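Local coordinates for protein LamCAT (Aquimarina, PDB 6JH5) that hydrolyses the beta-1,3-glucan laminarin, as a calcium-binding marine bacterial enzyme of glycoside hydrolase family 16, at residues Y38-A44 and Y63-R69; R86-F92 and A218-L224; W4-W8 and K76-K82. One frame throughout, in Å; residues are numbered along the deposited sequence.

Interaction 1 of 3, residues Y38-A44 and Y63-R69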
loop_
_atom_site.group_PDB
_atom_site.type_symbol
_atom_site.label_atom_id
_atom_site.label_comp_id
_atom_site.label_asym_id
_atom_site.label_seq_id
_atom_site.Cartn_x
_atom_site.Cartn_y
_atom_site.Cartn_z
ATOM N N TYR A 38 -4.657 10.801 11.885
ATOM C CA TYR A 38 -5.158 11.896 11.033
ATOM C C TYR A 38 -4.051 12.132 10.001
ATOM O O TYR A 38 -2.962 12.461 10.371
ATOM C CB TYR A 38 -5.371 13.124 11.908
ATOM C CG TYR A 38 -5.935 14.334 11.225
ATOM C CD1 TYR A 38 -5.168 15.094 10.379
ATOM C CD2 TYR A 38 -7.223 14.737 11.482
ATOM C CE1 TYR A 38 -5.687 16.217 9.774
ATOM C CE2 TYR A 38 -7.742 15.871 10.899
ATOM C CZ TYR A 38 -6.977 16.610 10.029
ATOM O OH TYR A 38 -7.506 17.722 9.460
ATOM N N TYR A 39 -4.356 11.900 8.734
ATOM C CA TYR A 39 -3.345 12.062 7.674
ATOM C C TYR A 39 -3.076 13.544 7.378
ATOM O O TYR A 39 -3.962 14.333 7.412
ATOM C CB TYR A 39 -3.808 11.292 6.444
ATOM C CG TYR A 39 -3.692 9.794 6.557
ATOM C CD1 TYR A 39 -2.510 9.208 6.943
ATOM C CD2 TYR A 39 -4.736 8.969 6.189
ATOM C CE1 TYR A 39 -2.372 7.840 7.000
ATOM C CE2 TYR A 39 -4.614 7.593 6.244
ATOM C CZ TYR A 39 -3.419 7.029 6.628
ATOM O OH TYR A 39 -3.311 5.681 6.659
ATOM N N ARG A 40 -1.818 13.839 7.083
ATOM C CA ARG A 40 -1.374 15.211 6.766
ATOM C C ARG A 40 -0.276 15.170 5.694
ATOM O O ARG A 40 0.366 14.181 5.545
ATOM C CB ARG A 40 -0.691 15.817 7.994
ATOM C CG ARG A 40 -1.566 15.887 9.232
ATOM C CD ARG A 40 -0.928 16.719 10.322
ATOM N NE ARG A 40 -1.124 18.118 10.030
ATOM C CZ ARG A 40 -0.323 19.072 10.415
ATOM N NH1 ARG A 40 0.775 18.772 11.074
ATOM N NH2 ARG A 40 -0.599 20.317 10.108
ATOM N N ARG A 41 -0.138 16.270 4.963
ATOM C CA ARG A 41 0.967 16.450 3.996
ATOM C C ARG A 41 2.305 16.618 4.725
ATOM O O ARG A 41 3.266 16.166 4.260
ATOM C CB ARG A 41 0.712 17.709 3.179
ATOM C CG ARG A 41 1.869 18.088 2.279
ATOM C CD ARG A 41 2.118 17.007 1.264
ATOM N NE ARG A 41 3.192 17.288 0.343
ATOM C CZ ARG A 41 4.464 17.129 0.594
ATOM N NH1 ARG A 41 4.858 16.704 1.776
ATOM N NH2 ARG A 41 5.349 17.371 -0.350
ATOM N N GLU A 42 2.282 17.243 5.902
ATOM C CA GLU A 42 3.496 17.582 6.684
ATOM C C GLU A 42 4.250 16.339 7.153
ATOM O O GLU A 42 5.425 16.407 7.341
ATOM C CB GLU A 42 3.140 18.460 7.871
ATOM C CG GLU A 42 2.797 19.861 7.441
ATOM C CD GLU A 42 1.329 20.101 7.156
ATOM O OE1 GLU A 42 0.603 19.146 6.955
ATOM O OE2 GLU A 42 0.947 21.243 7.144
ATOM N N ASN A 43 3.551 15.219 7.227
ATOM C CA ASN A 43 4.173 13.955 7.681
ATOM C C ASN A 43 4.989 13.291 6.569
ATOM O O ASN A 43 5.587 12.288 6.835
ATOM C CB ASN A 43 3.139 13.016 8.290
ATOM C CG ASN A 43 2.562 13.560 9.574
ATOM O OD1 ASN A 43 1.891 14.561 9.562
ATOM N ND2 ASN A 43 2.833 12.890 10.672
ATOM N N ALA A 44 4.977 13.875 5.378
ATOM C CA ALA A 44 5.757 13.356 4.242
ATOM C C ALA A 44 6.876 14.339 3.908
ATOM O O ALA A 44 6.609 15.476 3.703
ATOM C CB ALA A 44 4.871 13.113 3.051
ATOM N N TYR A 63 -7.919 13.611 17.007
ATOM C CA TYR A 63 -7.120 12.370 16.891
ATOM C C TYR A 63 -5.765 12.570 17.551
ATOM O O TYR A 63 -5.361 13.697 17.735
ATOM C CB TYR A 63 -7.046 11.935 15.426
ATOM C CG TYR A 63 -8.415 11.594 14.925
ATOM C CD1 TYR A 63 -8.948 10.345 15.145
ATOM C CD2 TYR A 63 -9.216 12.555 14.355
ATOM C CE1 TYR A 63 -10.230 10.034 14.758
ATOM C CE2 TYR A 63 -10.497 12.259 13.949
ATOM C CZ TYR A 63 -11.006 10.997 14.160
ATOM O OH TYR A 63 -12.273 10.710 13.789
ATOM N N ASN A 64 -5.114 11.464 17.893
ATOM C CA ASN A 64 -3.860 11.525 18.687
ATOM C C ASN A 64 -2.605 11.111 17.919
ATOM O O ASN A 64 -1.561 11.090 18.508
ATOM C CB ASN A 64 -4.038 10.698 19.953
ATOM C CG ASN A 64 -5.213 11.223 20.734
ATOM O OD1 ASN A 64 -5.340 12.412 20.915
ATOM N ND2 ASN A 64 -6.088 10.337 21.142
ATOM N N TYR A 65 -2.763 10.743 16.662
ATOM C CA TYR A 65 -1.612 10.353 15.827
ATOM C C TYR A 65 -1.775 11.000 14.449
ATOM O O TYR A 65 -2.869 11.206 14.003
ATOM C CB TYR A 65 -1.515 8.834 15.651
ATOM C CG TYR A 65 -1.519 8.056 16.937
ATOM C CD1 TYR A 65 -0.357 7.841 17.637
ATOM C CD2 TYR A 65 -2.695 7.569 17.461
ATOM C CE1 TYR A 65 -0.364 7.138 18.829
ATOM C CE2 TYR A 65 -2.720 6.867 18.646
ATOM C CZ TYR A 65 -1.551 6.653 19.337
ATOM O OH TYR A 65 -1.573 5.977 20.509
ATOM N N THR A 66 -0.644 11.300 13.840
ATOM C CA THR A 66 -0.622 11.825 12.462
ATOM C C THR A 66 0.302 10.949 11.629
ATOM O O THR A 66 1.200 10.357 12.157
ATOM C CB THR A 66 -0.185 13.289 12.390
ATOM O OG1 THR A 66 1.114 13.389 12.953
ATOM C CG2 THR A 66 -1.170 14.198 13.082
ATOM N N SER A 67 0.004 10.893 10.346
ATOM C CA SER A 67 0.814 10.103 9.402
ATOM C C SER A 67 0.507 10.588 7.981
ATOM O O SER A 67 -0.033 11.644 7.837
ATOM C CB SER A 67 0.581 8.626 9.558
ATOM O OG SER A 67 1.520 7.898 8.821
ATOM N N THR A 68 0.917 9.825 6.989
ATOM C CA THR A 68 0.648 10.243 5.596
ATOM C C THR A 68 -0.008 9.104 4.807
ATOM O O THR A 68 0.344 7.987 5.034
ATOM C CB THR A 68 1.950 10.644 4.882
ATOM O OG1 THR A 68 2.245 11.953 5.334
ATOM C CG2 THR A 68 1.863 10.702 3.372
ATOM N N ARG A 69 -0.960 9.455 3.966
ATOM C CA ARG A 69 -1.533 8.529 2.966
ATOM C C ARG A 69 -1.438 9.277 1.636
ATOM O O ARG A 69 -2.048 10.304 1.522
ATOM C CB ARG A 69 -2.967 8.133 3.299
ATOM C CG ARG A 69 -3.627 7.216 2.282
ATOM C CD ARG A 69 -4.825 6.503 2.852
ATOM N NE ARG A 69 -5.748 6.109 1.815
ATOM C CZ ARG A 69 -6.732 5.247 1.994
ATOM N NH1 ARG A 69 -6.865 4.635 3.155
ATOM N NH2 ARG A 69 -7.573 4.989 1.012
HETATM O O HOH W 1 -5.335 4.321 5.685
#

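Interaction 2 of 3, residues R86-F92 and A218-L224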
loop_
_atom_site.group_PDB
_atom_site.type_symbol
_atom_site.label_atom_id
_atom_site.label_comp_id
_atom_site.label_asym_id
_atom_site.label_seq_id
_atom_site.Cartn_x
_atom_site.Cartn_y
_atom_site.Cartn_z
ATOM N N ARG A 86 11.160 -0.150 -2.960
ATOM C CA ARG A 86 12.184 -0.562 -1.975
ATOM C C ARG A 86 11.856 0.204 -0.697
ATOM O O ARG A 86 11.917 1.386 -0.731
ATOM C CB ARG A 86 13.561 -0.198 -2.506
ATOM C CG ARG A 86 14.692 -0.606 -1.581
ATOM C CD ARG A 86 16.027 -0.649 -2.303
ATOM N NE ARG A 86 17.060 -1.087 -1.393
ATOM C CZ ARG A 86 17.926 -0.312 -0.779
ATOM N NH1 ARG A 86 17.948 0.986 -0.969
ATOM N NH2 ARG A 86 18.785 -0.835 0.067
ATOM N N ILE A 87 11.431 -0.531 0.331
ATOM C CA ILE A 87 10.882 0.071 1.570
ATOM C C ILE A 87 11.534 -0.517 2.817
ATOM O O ILE A 87 11.755 -1.684 2.829
ATOM C CB ILE A 87 9.385 -0.264 1.625
ATOM C CG1 ILE A 87 8.678 0.191 0.352
ATOM C CG2 ILE A 87 8.714 0.320 2.854
ATOM C CD1 ILE A 87 7.200 -0.158 0.346
ATOM N N ALA A 88 11.784 0.362 3.775
ATOM C CA ALA A 88 12.232 0.026 5.134
ATOM C C ALA A 88 11.127 0.572 6.034
ATOM O O ALA A 88 10.768 1.676 5.875
ATOM C CB ALA A 88 13.581 0.631 5.443
ATOM N N MET A 89 10.591 -0.256 6.909
ATOM C CA MET A 89 9.449 0.235 7.695
ATOM C C MET A 89 9.656 -0.036 9.177
ATOM O O MET A 89 10.371 -0.921 9.510
ATOM C CB MET A 89 8.157 -0.447 7.227
ATOM C CG MET A 89 8.075 -1.908 7.586
ATOM S SD MET A 89 6.853 -2.758 6.538
ATOM C CE MET A 89 7.819 -3.121 5.073
ATOM N N PRO A 90 8.974 0.696 10.062
ATOM C CA PRO A 90 9.098 0.455 11.484
ATOM C C PRO A 90 8.354 -0.830 11.870
ATOM O O PRO A 90 7.550 -1.301 11.166
ATOM C CB PRO A 90 8.404 1.630 12.171
ATOM C CG PRO A 90 7.858 2.480 11.085
ATOM C CD PRO A 90 8.040 1.764 9.762
ATOM N N SER A 91 8.686 -1.333 13.043
ATOM C CA SER A 91 8.048 -2.548 13.577
ATOM C C SER A 91 7.693 -2.245 15.034
ATOM O O SER A 91 8.565 -2.171 15.850
ATOM C CB SER A 91 9.009 -3.695 13.437
ATOM O OG SER A 91 8.495 -4.877 14.012
ATOM N N PHE A 92 6.421 -2.003 15.291
ATOM C CA PHE A 92 5.971 -1.701 16.665
ATOM C C PHE A 92 4.481 -2.007 16.783
ATOM O O PHE A 92 3.795 -1.995 15.810
ATOM C CB PHE A 92 6.271 -0.256 17.063
ATOM C CG PHE A 92 5.569 0.807 16.265
ATOM C CD1 PHE A 92 6.155 1.343 15.138
ATOM C CD2 PHE A 92 4.342 1.280 16.668
ATOM C CE1 PHE A 92 5.508 2.336 14.431
ATOM C CE2 PHE A 92 3.698 2.271 15.959
ATOM C CZ PHE A 92 4.294 2.802 14.851
ATOM N N ALA A 218 7.113 4.236 20.457
ATOM C CA ALA A 218 7.685 4.007 19.116
ATOM C C ALA A 218 7.557 5.269 18.245
ATOM O O ALA A 218 7.880 5.204 17.091
ATOM C CB ALA A 218 6.986 2.837 18.489
ATOM N N PHE A 219 7.117 6.379 18.824
ATOM C CA PHE A 219 6.911 7.637 18.069
ATOM C C PHE A 219 8.031 8.623 18.370
ATOM O O PHE A 219 8.395 8.730 19.502
ATOM C CB PHE A 219 5.528 8.217 18.360
ATOM C CG PHE A 219 4.420 7.316 17.892
ATOM C CD1 PHE A 219 3.896 6.343 18.711
ATOM C CD2 PHE A 219 3.917 7.438 16.620
ATOM C CE1 PHE A 219 2.897 5.503 18.259
ATOM C CE2 PHE A 219 2.915 6.601 16.171
ATOM C CZ PHE A 219 2.402 5.640 16.994
ATOM N N PRO A 220 8.555 9.368 17.384
ATOM C CA PRO A 220 8.151 9.267 15.979
ATOM C C PRO A 220 8.667 8.026 15.233
ATOM O O PRO A 220 9.715 7.574 15.505
ATOM C CB PRO A 220 8.724 10.556 15.378
ATOM C CG PRO A 220 9.972 10.768 16.179
ATOM C CD PRO A 220 9.536 10.419 17.588
ATOM N N ALA A 221 7.882 7.552 14.269
ATOM C CA ALA A 221 8.247 6.331 13.534
ATOM C C ALA A 221 8.384 6.668 12.049
ATOM O O ALA A 221 7.541 7.338 11.547
ATOM C CB ALA A 221 7.186 5.296 13.766
ATOM N N ARG A 222 9.409 6.132 11.418
ATOM C CA ARG A 222 9.694 6.477 10.006
ATOM C C ARG A 222 9.559 5.290 9.057
ATOM O O ARG A 222 10.179 4.288 9.264
ATOM C CB ARG A 222 11.113 7.039 9.913
ATOM C CG ARG A 222 11.239 8.412 10.536
ATOM C CD ARG A 222 12.658 8.766 10.901
ATOM N NE ARG A 222 13.639 8.631 9.853
ATOM C CZ ARG A 222 14.063 9.628 9.122
ATOM N NH1 ARG A 222 13.543 10.823 9.288
ATOM N NH2 ARG A 222 14.997 9.432 8.228
ATOM N N MET A 223 8.768 5.504 8.021
ATOM C CA MET A 223 8.664 4.543 6.905
ATOM C C MET A 223 9.474 5.174 5.764
ATOM O O MET A 223 9.200 6.297 5.413
ATOM C CB MET A 223 7.206 4.330 6.490
ATOM C CG MET A 223 7.032 3.525 5.246
ATOM S SD MET A 223 5.234 3.377 4.916
ATOM C CE MET A 223 5.241 2.378 3.429
ATOM N N LEU A 224 10.471 4.448 5.274
ATOM C CA LEU A 224 11.359 4.965 4.214
ATOM C C LEU A 224 11.112 4.268 2.874
ATOM O O LEU A 224 11.144 3.069 2.818
ATOM C CB LEU A 224 12.805 4.760 4.652
ATOM C CG LEU A 224 13.095 5.200 6.083
ATOM C CD1 LEU A 224 14.523 4.832 6.441
ATOM C CD2 LEU A 224 12.882 6.688 6.256
#

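Interaction 3 of 3, residues W4-W8 and K76-K82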
loop_
_atom_site.group_PDB
_atom_site.type_symbol
_atom_site.label_atom_id
_atom_site.label_comp_id
_atom_site.label_asym_id
_atom_site.label_seq_id
_atom_site.Cartn_x
_atom_site.Cartn_y
_atom_site.Cartn_z
ATOM N N TRP A 4 11.080 -6.270 -19.423
ATOM C CA TRP A 4 10.257 -5.196 -18.846
ATOM C C TRP A 4 10.778 -3.839 -19.296
ATOM O O TRP A 4 11.963 -3.690 -19.388
ATOM C CB TRP A 4 10.368 -5.309 -17.333
ATOM C CG TRP A 4 9.653 -6.483 -16.742
ATOM C CD1 TRP A 4 10.219 -7.590 -16.202
ATOM C CD2 TRP A 4 8.240 -6.659 -16.605
ATOM N NE1 TRP A 4 9.265 -8.445 -15.758
ATOM C CE2 TRP A 4 8.039 -7.905 -15.988
ATOM C CE3 TRP A 4 7.128 -5.893 -16.945
ATOM C CZ2 TRP A 4 6.773 -8.396 -15.698
ATOM C CZ3 TRP A 4 5.882 -6.392 -16.675
ATOM C CH2 TRP A 4 5.708 -7.618 -16.050
ATOM N N THR A 5 9.879 -2.903 -19.543
ATOM C CA THR A 5 10.283 -1.524 -19.886
ATOM C C THR A 5 9.790 -0.603 -18.766
ATOM O O THR A 5 8.648 -0.673 -18.457
ATOM C CB THR A 5 9.661 -1.068 -21.206
ATOM O OG1 THR A 5 10.081 -1.913 -22.263
ATOM C CG2 THR A 5 10.004 0.356 -21.559
ATOM N N LEU A 6 10.671 0.237 -18.234
ATOM C CA LEU A 6 10.264 1.186 -17.175
ATOM C C LEU A 6 9.340 2.242 -17.784
ATOM O O LEU A 6 9.717 2.889 -18.727
ATOM C CB LEU A 6 11.522 1.818 -16.577
ATOM C CG LEU A 6 11.280 2.780 -15.421
ATOM C CD1 LEU A 6 10.791 2.012 -14.209
ATOM C CD2 LEU A 6 12.544 3.550 -15.092
ATOM N N VAL A 7 8.144 2.391 -17.217
ATOM C CA VAL A 7 7.202 3.410 -17.761
ATOM C C VAL A 7 6.981 4.545 -16.771
ATOM O O VAL A 7 6.602 5.579 -17.204
ATOM C CB VAL A 7 5.878 2.793 -18.231
ATOM C CG1 VAL A 7 6.115 1.834 -19.382
ATOM C CG2 VAL A 7 5.144 2.091 -17.115
ATOM N N TRP A 8 7.234 4.319 -15.487
ATOM C CA TRP A 8 7.051 5.409 -14.504
ATOM C C TRP A 8 7.913 5.146 -13.268
ATOM O O TRP A 8 8.152 4.018 -12.987
ATOM C CB TRP A 8 5.560 5.586 -14.144
ATOM C CG TRP A 8 5.281 6.657 -13.128
ATOM C CD1 TRP A 8 5.130 7.989 -13.351
ATOM C CD2 TRP A 8 5.244 6.500 -11.699
ATOM N NE1 TRP A 8 4.972 8.662 -12.180
ATOM C CE2 TRP A 8 5.021 7.773 -11.150
ATOM C CE3 TRP A 8 5.325 5.407 -10.840
ATOM C CZ2 TRP A 8 4.894 7.982 -9.782
ATOM C CZ3 TRP A 8 5.207 5.614 -9.491
ATOM C CH2 TRP A 8 4.995 6.885 -8.972
ATOM N N LYS A 76 -1.525 9.183 -12.227
ATOM C CA LYS A 76 -0.921 8.029 -12.937
ATOM C C LYS A 76 -1.619 6.717 -12.564
ATOM O O LYS A 76 -1.874 6.501 -11.409
ATOM C CB LYS A 76 0.560 7.898 -12.574
ATOM C CG LYS A 76 1.414 9.105 -12.909
ATOM C CD LYS A 76 1.650 9.302 -14.398
ATOM C CE LYS A 76 2.401 10.586 -14.678
ATOM N NZ LYS A 76 2.471 10.915 -16.115
ATOM N N SER A 77 -1.948 5.929 -13.578
ATOM C CA SER A 77 -2.566 4.605 -13.354
ATOM C C SER A 77 -2.188 3.673 -14.496
ATOM O O SER A 77 -1.737 4.128 -15.511
ATOM C CB SER A 77 -4.026 4.650 -13.137
ATOM O OG SER A 77 -4.646 5.029 -14.319
ATOM N N TRP A 78 -2.225 2.383 -14.194
ATOM C CA TRP A 78 -1.745 1.352 -15.131
ATOM C C TRP A 78 -2.653 0.123 -15.152
ATOM O O TRP A 78 -3.186 -0.230 -14.152
ATOM C CB TRP A 78 -0.346 0.910 -14.693
ATOM C CG TRP A 78 0.625 2.037 -14.547
ATOM C CD1 TRP A 78 1.484 2.513 -15.491
ATOM C CD2 TRP A 78 0.851 2.821 -13.369
ATOM N NE1 TRP A 78 2.205 3.550 -14.987
ATOM C CE2 TRP A 78 1.833 3.768 -13.695
ATOM C CE3 TRP A 78 0.306 2.827 -12.095
ATOM C CZ2 TRP A 78 2.292 4.695 -12.778
ATOM C CZ3 TRP A 78 0.747 3.748 -11.190
ATOM C CH2 TRP A 78 1.729 4.667 -11.529
ATOM N N LYS A 79 -2.737 -0.496 -16.320
ATOM C CA LYS A 79 -3.422 -1.791 -16.478
ATOM C C LYS A 79 -2.338 -2.779 -16.870
ATOM O O LYS A 79 -1.824 -2.651 -17.944
ATOM C CB LYS A 79 -4.460 -1.738 -17.590
ATOM C CG LYS A 79 -5.184 -3.059 -17.785
ATOM C CD LYS A 79 -6.206 -2.894 -18.859
ATOM C CE LYS A 79 -6.660 -4.167 -19.502
ATOM N NZ LYS A 79 -7.798 -3.901 -20.407
ATOM N N TYR A 80 -1.957 -3.617 -15.902
ATOM C CA TYR A 80 -0.933 -4.683 -15.954
ATOM C C TYR A 80 0.456 -4.065 -15.757
ATOM O O TYR A 80 0.635 -2.900 -16.035
ATOM C CB TYR A 80 -1.006 -5.473 -17.261
ATOM C CG TYR A 80 -2.363 -6.039 -17.565
ATOM C CD1 TYR A 80 -3.160 -6.555 -16.570
ATOM C CD2 TYR A 80 -2.855 -6.040 -18.850
ATOM C CE1 TYR A 80 -4.414 -7.059 -16.850
ATOM C CE2 TYR A 80 -4.099 -6.555 -19.148
ATOM C CZ TYR A 80 -4.891 -7.055 -18.139
ATOM O OH TYR A 80 -6.116 -7.540 -18.436
ATOM N N GLY A 81 1.405 -4.887 -15.342
ATOM C CA GLY A 81 2.786 -4.405 -15.211
ATOM C C GLY A 81 3.496 -5.011 -14.022
ATOM O O GLY A 81 2.934 -5.849 -13.401
ATOM N N LYS A 82 4.732 -4.571 -13.809
ATOM C CA LYS A 82 5.546 -4.965 -12.643
ATOM C C LYS A 82 5.612 -3.709 -11.786
ATOM O O LYS A 82 6.063 -2.717 -12.278
ATOM C CB LYS A 82 6.936 -5.420 -13.081
ATOM C CG LYS A 82 7.870 -5.730 -11.929
ATOM C CD LYS A 82 9.120 -6.434 -12.398
ATOM C CE LYS A 82 10.251 -6.308 -11.410
ATOM N NZ LYS A 82 11.358 -7.240 -11.741
HETATM O O HOH W 2 3.200 5.518 -17.086
#

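Interaction 1 of 3, residues Y38-A44 and Y63-R69
Tyr38 pairs with Thr66 and Tyr39 with Ser67 in two successive parallel bridges. Tyr38 N donates to Tyr65 O at 2.8 Å and Arg40 N to Ser67 O at 2.9 Å, whereas the intervening bond from Ser67 N to Tyr38 O is weak at 3.4 Å. Past the bridges, 38-44 folds into a type I turn, Arg41 to Ala44, and side chains take over the gripping: Thr68 OG1 donates to Arg40 O at 2.9 Å, with a C=O...O angle of 172°. Asn43 comes across Thr66 at about a right angle and gives an ND2 hydrogen to OG1, 2.9 Å away. Both groups are also tied to strand 50-60, OG1 to Glu58 and ND2 to Thr54 O. Through the bridges strand 37-39 adds a parallel pairing to the otherwise antiparallel jelly-roll sandwich of family 16. On the sheet face bearing Tyr39 and Ser67, Arg69 CB sits over the Tyr39 ring, 3.4 Å from its centroid and 10° off the normal. With CG anti to the backbone N (chi1 178°) and the chain extended, Arg69 runs on past the ring; its NH1 donates to a water at 3.0 Å that lies 2.6 Å from Tyr39 OH.

Interaction 2 of 3, residues R86-F92 and A218-L224
Ile87 meets the opposing strand twice: its CA lies 3.3 Å from Leu224 O in a CA-H...O contact, and its CG2 reaches the terminal CE of the fully extended Met223 at 4.1 Å. In the hydrogen-bonded pair, Ala88 N donates to Leu224 O and Leu224 N to Ala88 O, each at 2.9 Å and nearly straight. Met89 leads its side-chain end away from 218-224 and packs on Tyr160 and His122. Pro90 has no N-H to continue the pairing, and its CD instead rests 3.3 Å from Arg222 O while CG packs 3.9 Å from Ala221 CB. Phe92 fills the far end. Its CG lies between the backbone N and carbonyl carbon (chi1 64°), a setting that brings one ring face over Ala218 CB, 3.7 Å from the centroid, and CE1 to 3.5 Å from Ala221 CB. Its edge points at the face of Phe219 in a T-shaped pair, planes at 71°. A serine here would probably open a gap between Ala218 and Ala221 and deprive Phe219 of this aromatic mate. Strands 86-88 and 221-224, at 166° between their directions, form an antiparallel pair of the family 16 jelly roll; nearby, Arg86 salt-bridges Asp226, a residue of the calcium site.

Interaction 3 of 3, residues W4-W8 and K76-K82
Trp8 presents one ring face to both Trp78 and Lys76, and these two approach it from the same side. The six-membered ring of Trp78 comes in with its CZ2-CH2 edge leading: CZ2 stands 3.2 Å above the Trp8 plane, displaced toward the rim near CG and CD2. The two planes are inclined at 51°. Trp8 CG is anti to the backbone N (chi1 179°), which carries the indole out from its strand to meet this edge. Next to Trp78, the alkyl chain of Lys76, bent at its second torsion, passes over the pyrrole part of the same face, with CG 3.7 Å from Trp8 NE1. That N-H is engaged elsewhere, by Asp19. Val7 lies on the other flank of Trp78, its CG2 3.9 Å from NE1. Val7 and Trp8 both face Val230 in a classic beta bulge, and their CB atoms both point toward 76-82.

At the other end Trp4 crosses Lys82 at about a right angle. Lys82 CB sits 3.7 Å from the centroid of the six-membered ring, 3° off its normal, a CH-pi contact, and the extended chain continues over the indole to bring CD near NE1. Trp4 CZ3 also reaches Lys82 N, at 3.6 Å. At its backbone angles a side chain on Gly81 would collide with the carbonyl O of Tyr80, and Gly81 C packs against Trp4 CZ3.

The backbones stay apart, the nearest CA atoms, those of Trp4 and Lys82, being 7.8 Å distant, and the two segments share no direct hydrogen bond. A water accepts from Trp78 NE1 at 3.0 Å and donates only weakly to Val7 O. Cohesion between the segments therefore rests chiefly on dispersion and CH-pi contacts, with lysines contributing their methylenes rather than their charges.

In the fold
Interactions 1 and 2 touch, Tyr65 CD1 packing 3.6 Å from Phe219 CZ. Interactions 2 and 3 share strand 81-88, used at its end and its beginning respectively, and strand 221-232 pairs with both 81-88 and 5-10. The centre of interaction 3 is 28 Å from that of interaction 1, across the chain's centre. None is wholly core: buried are most hydrogen-bonding residues of interaction 1, Phe92, Ala221 and Met223 in interaction 2, and Trp8 and Trp78 in interaction 3, where Val7 is exposed. Interaction 1 is the most polar; interaction 2 has two backbone bonds followed by apolar packing; interaction 3 relies on indole faces and lysine methylenes between backbones that do not pair with each other.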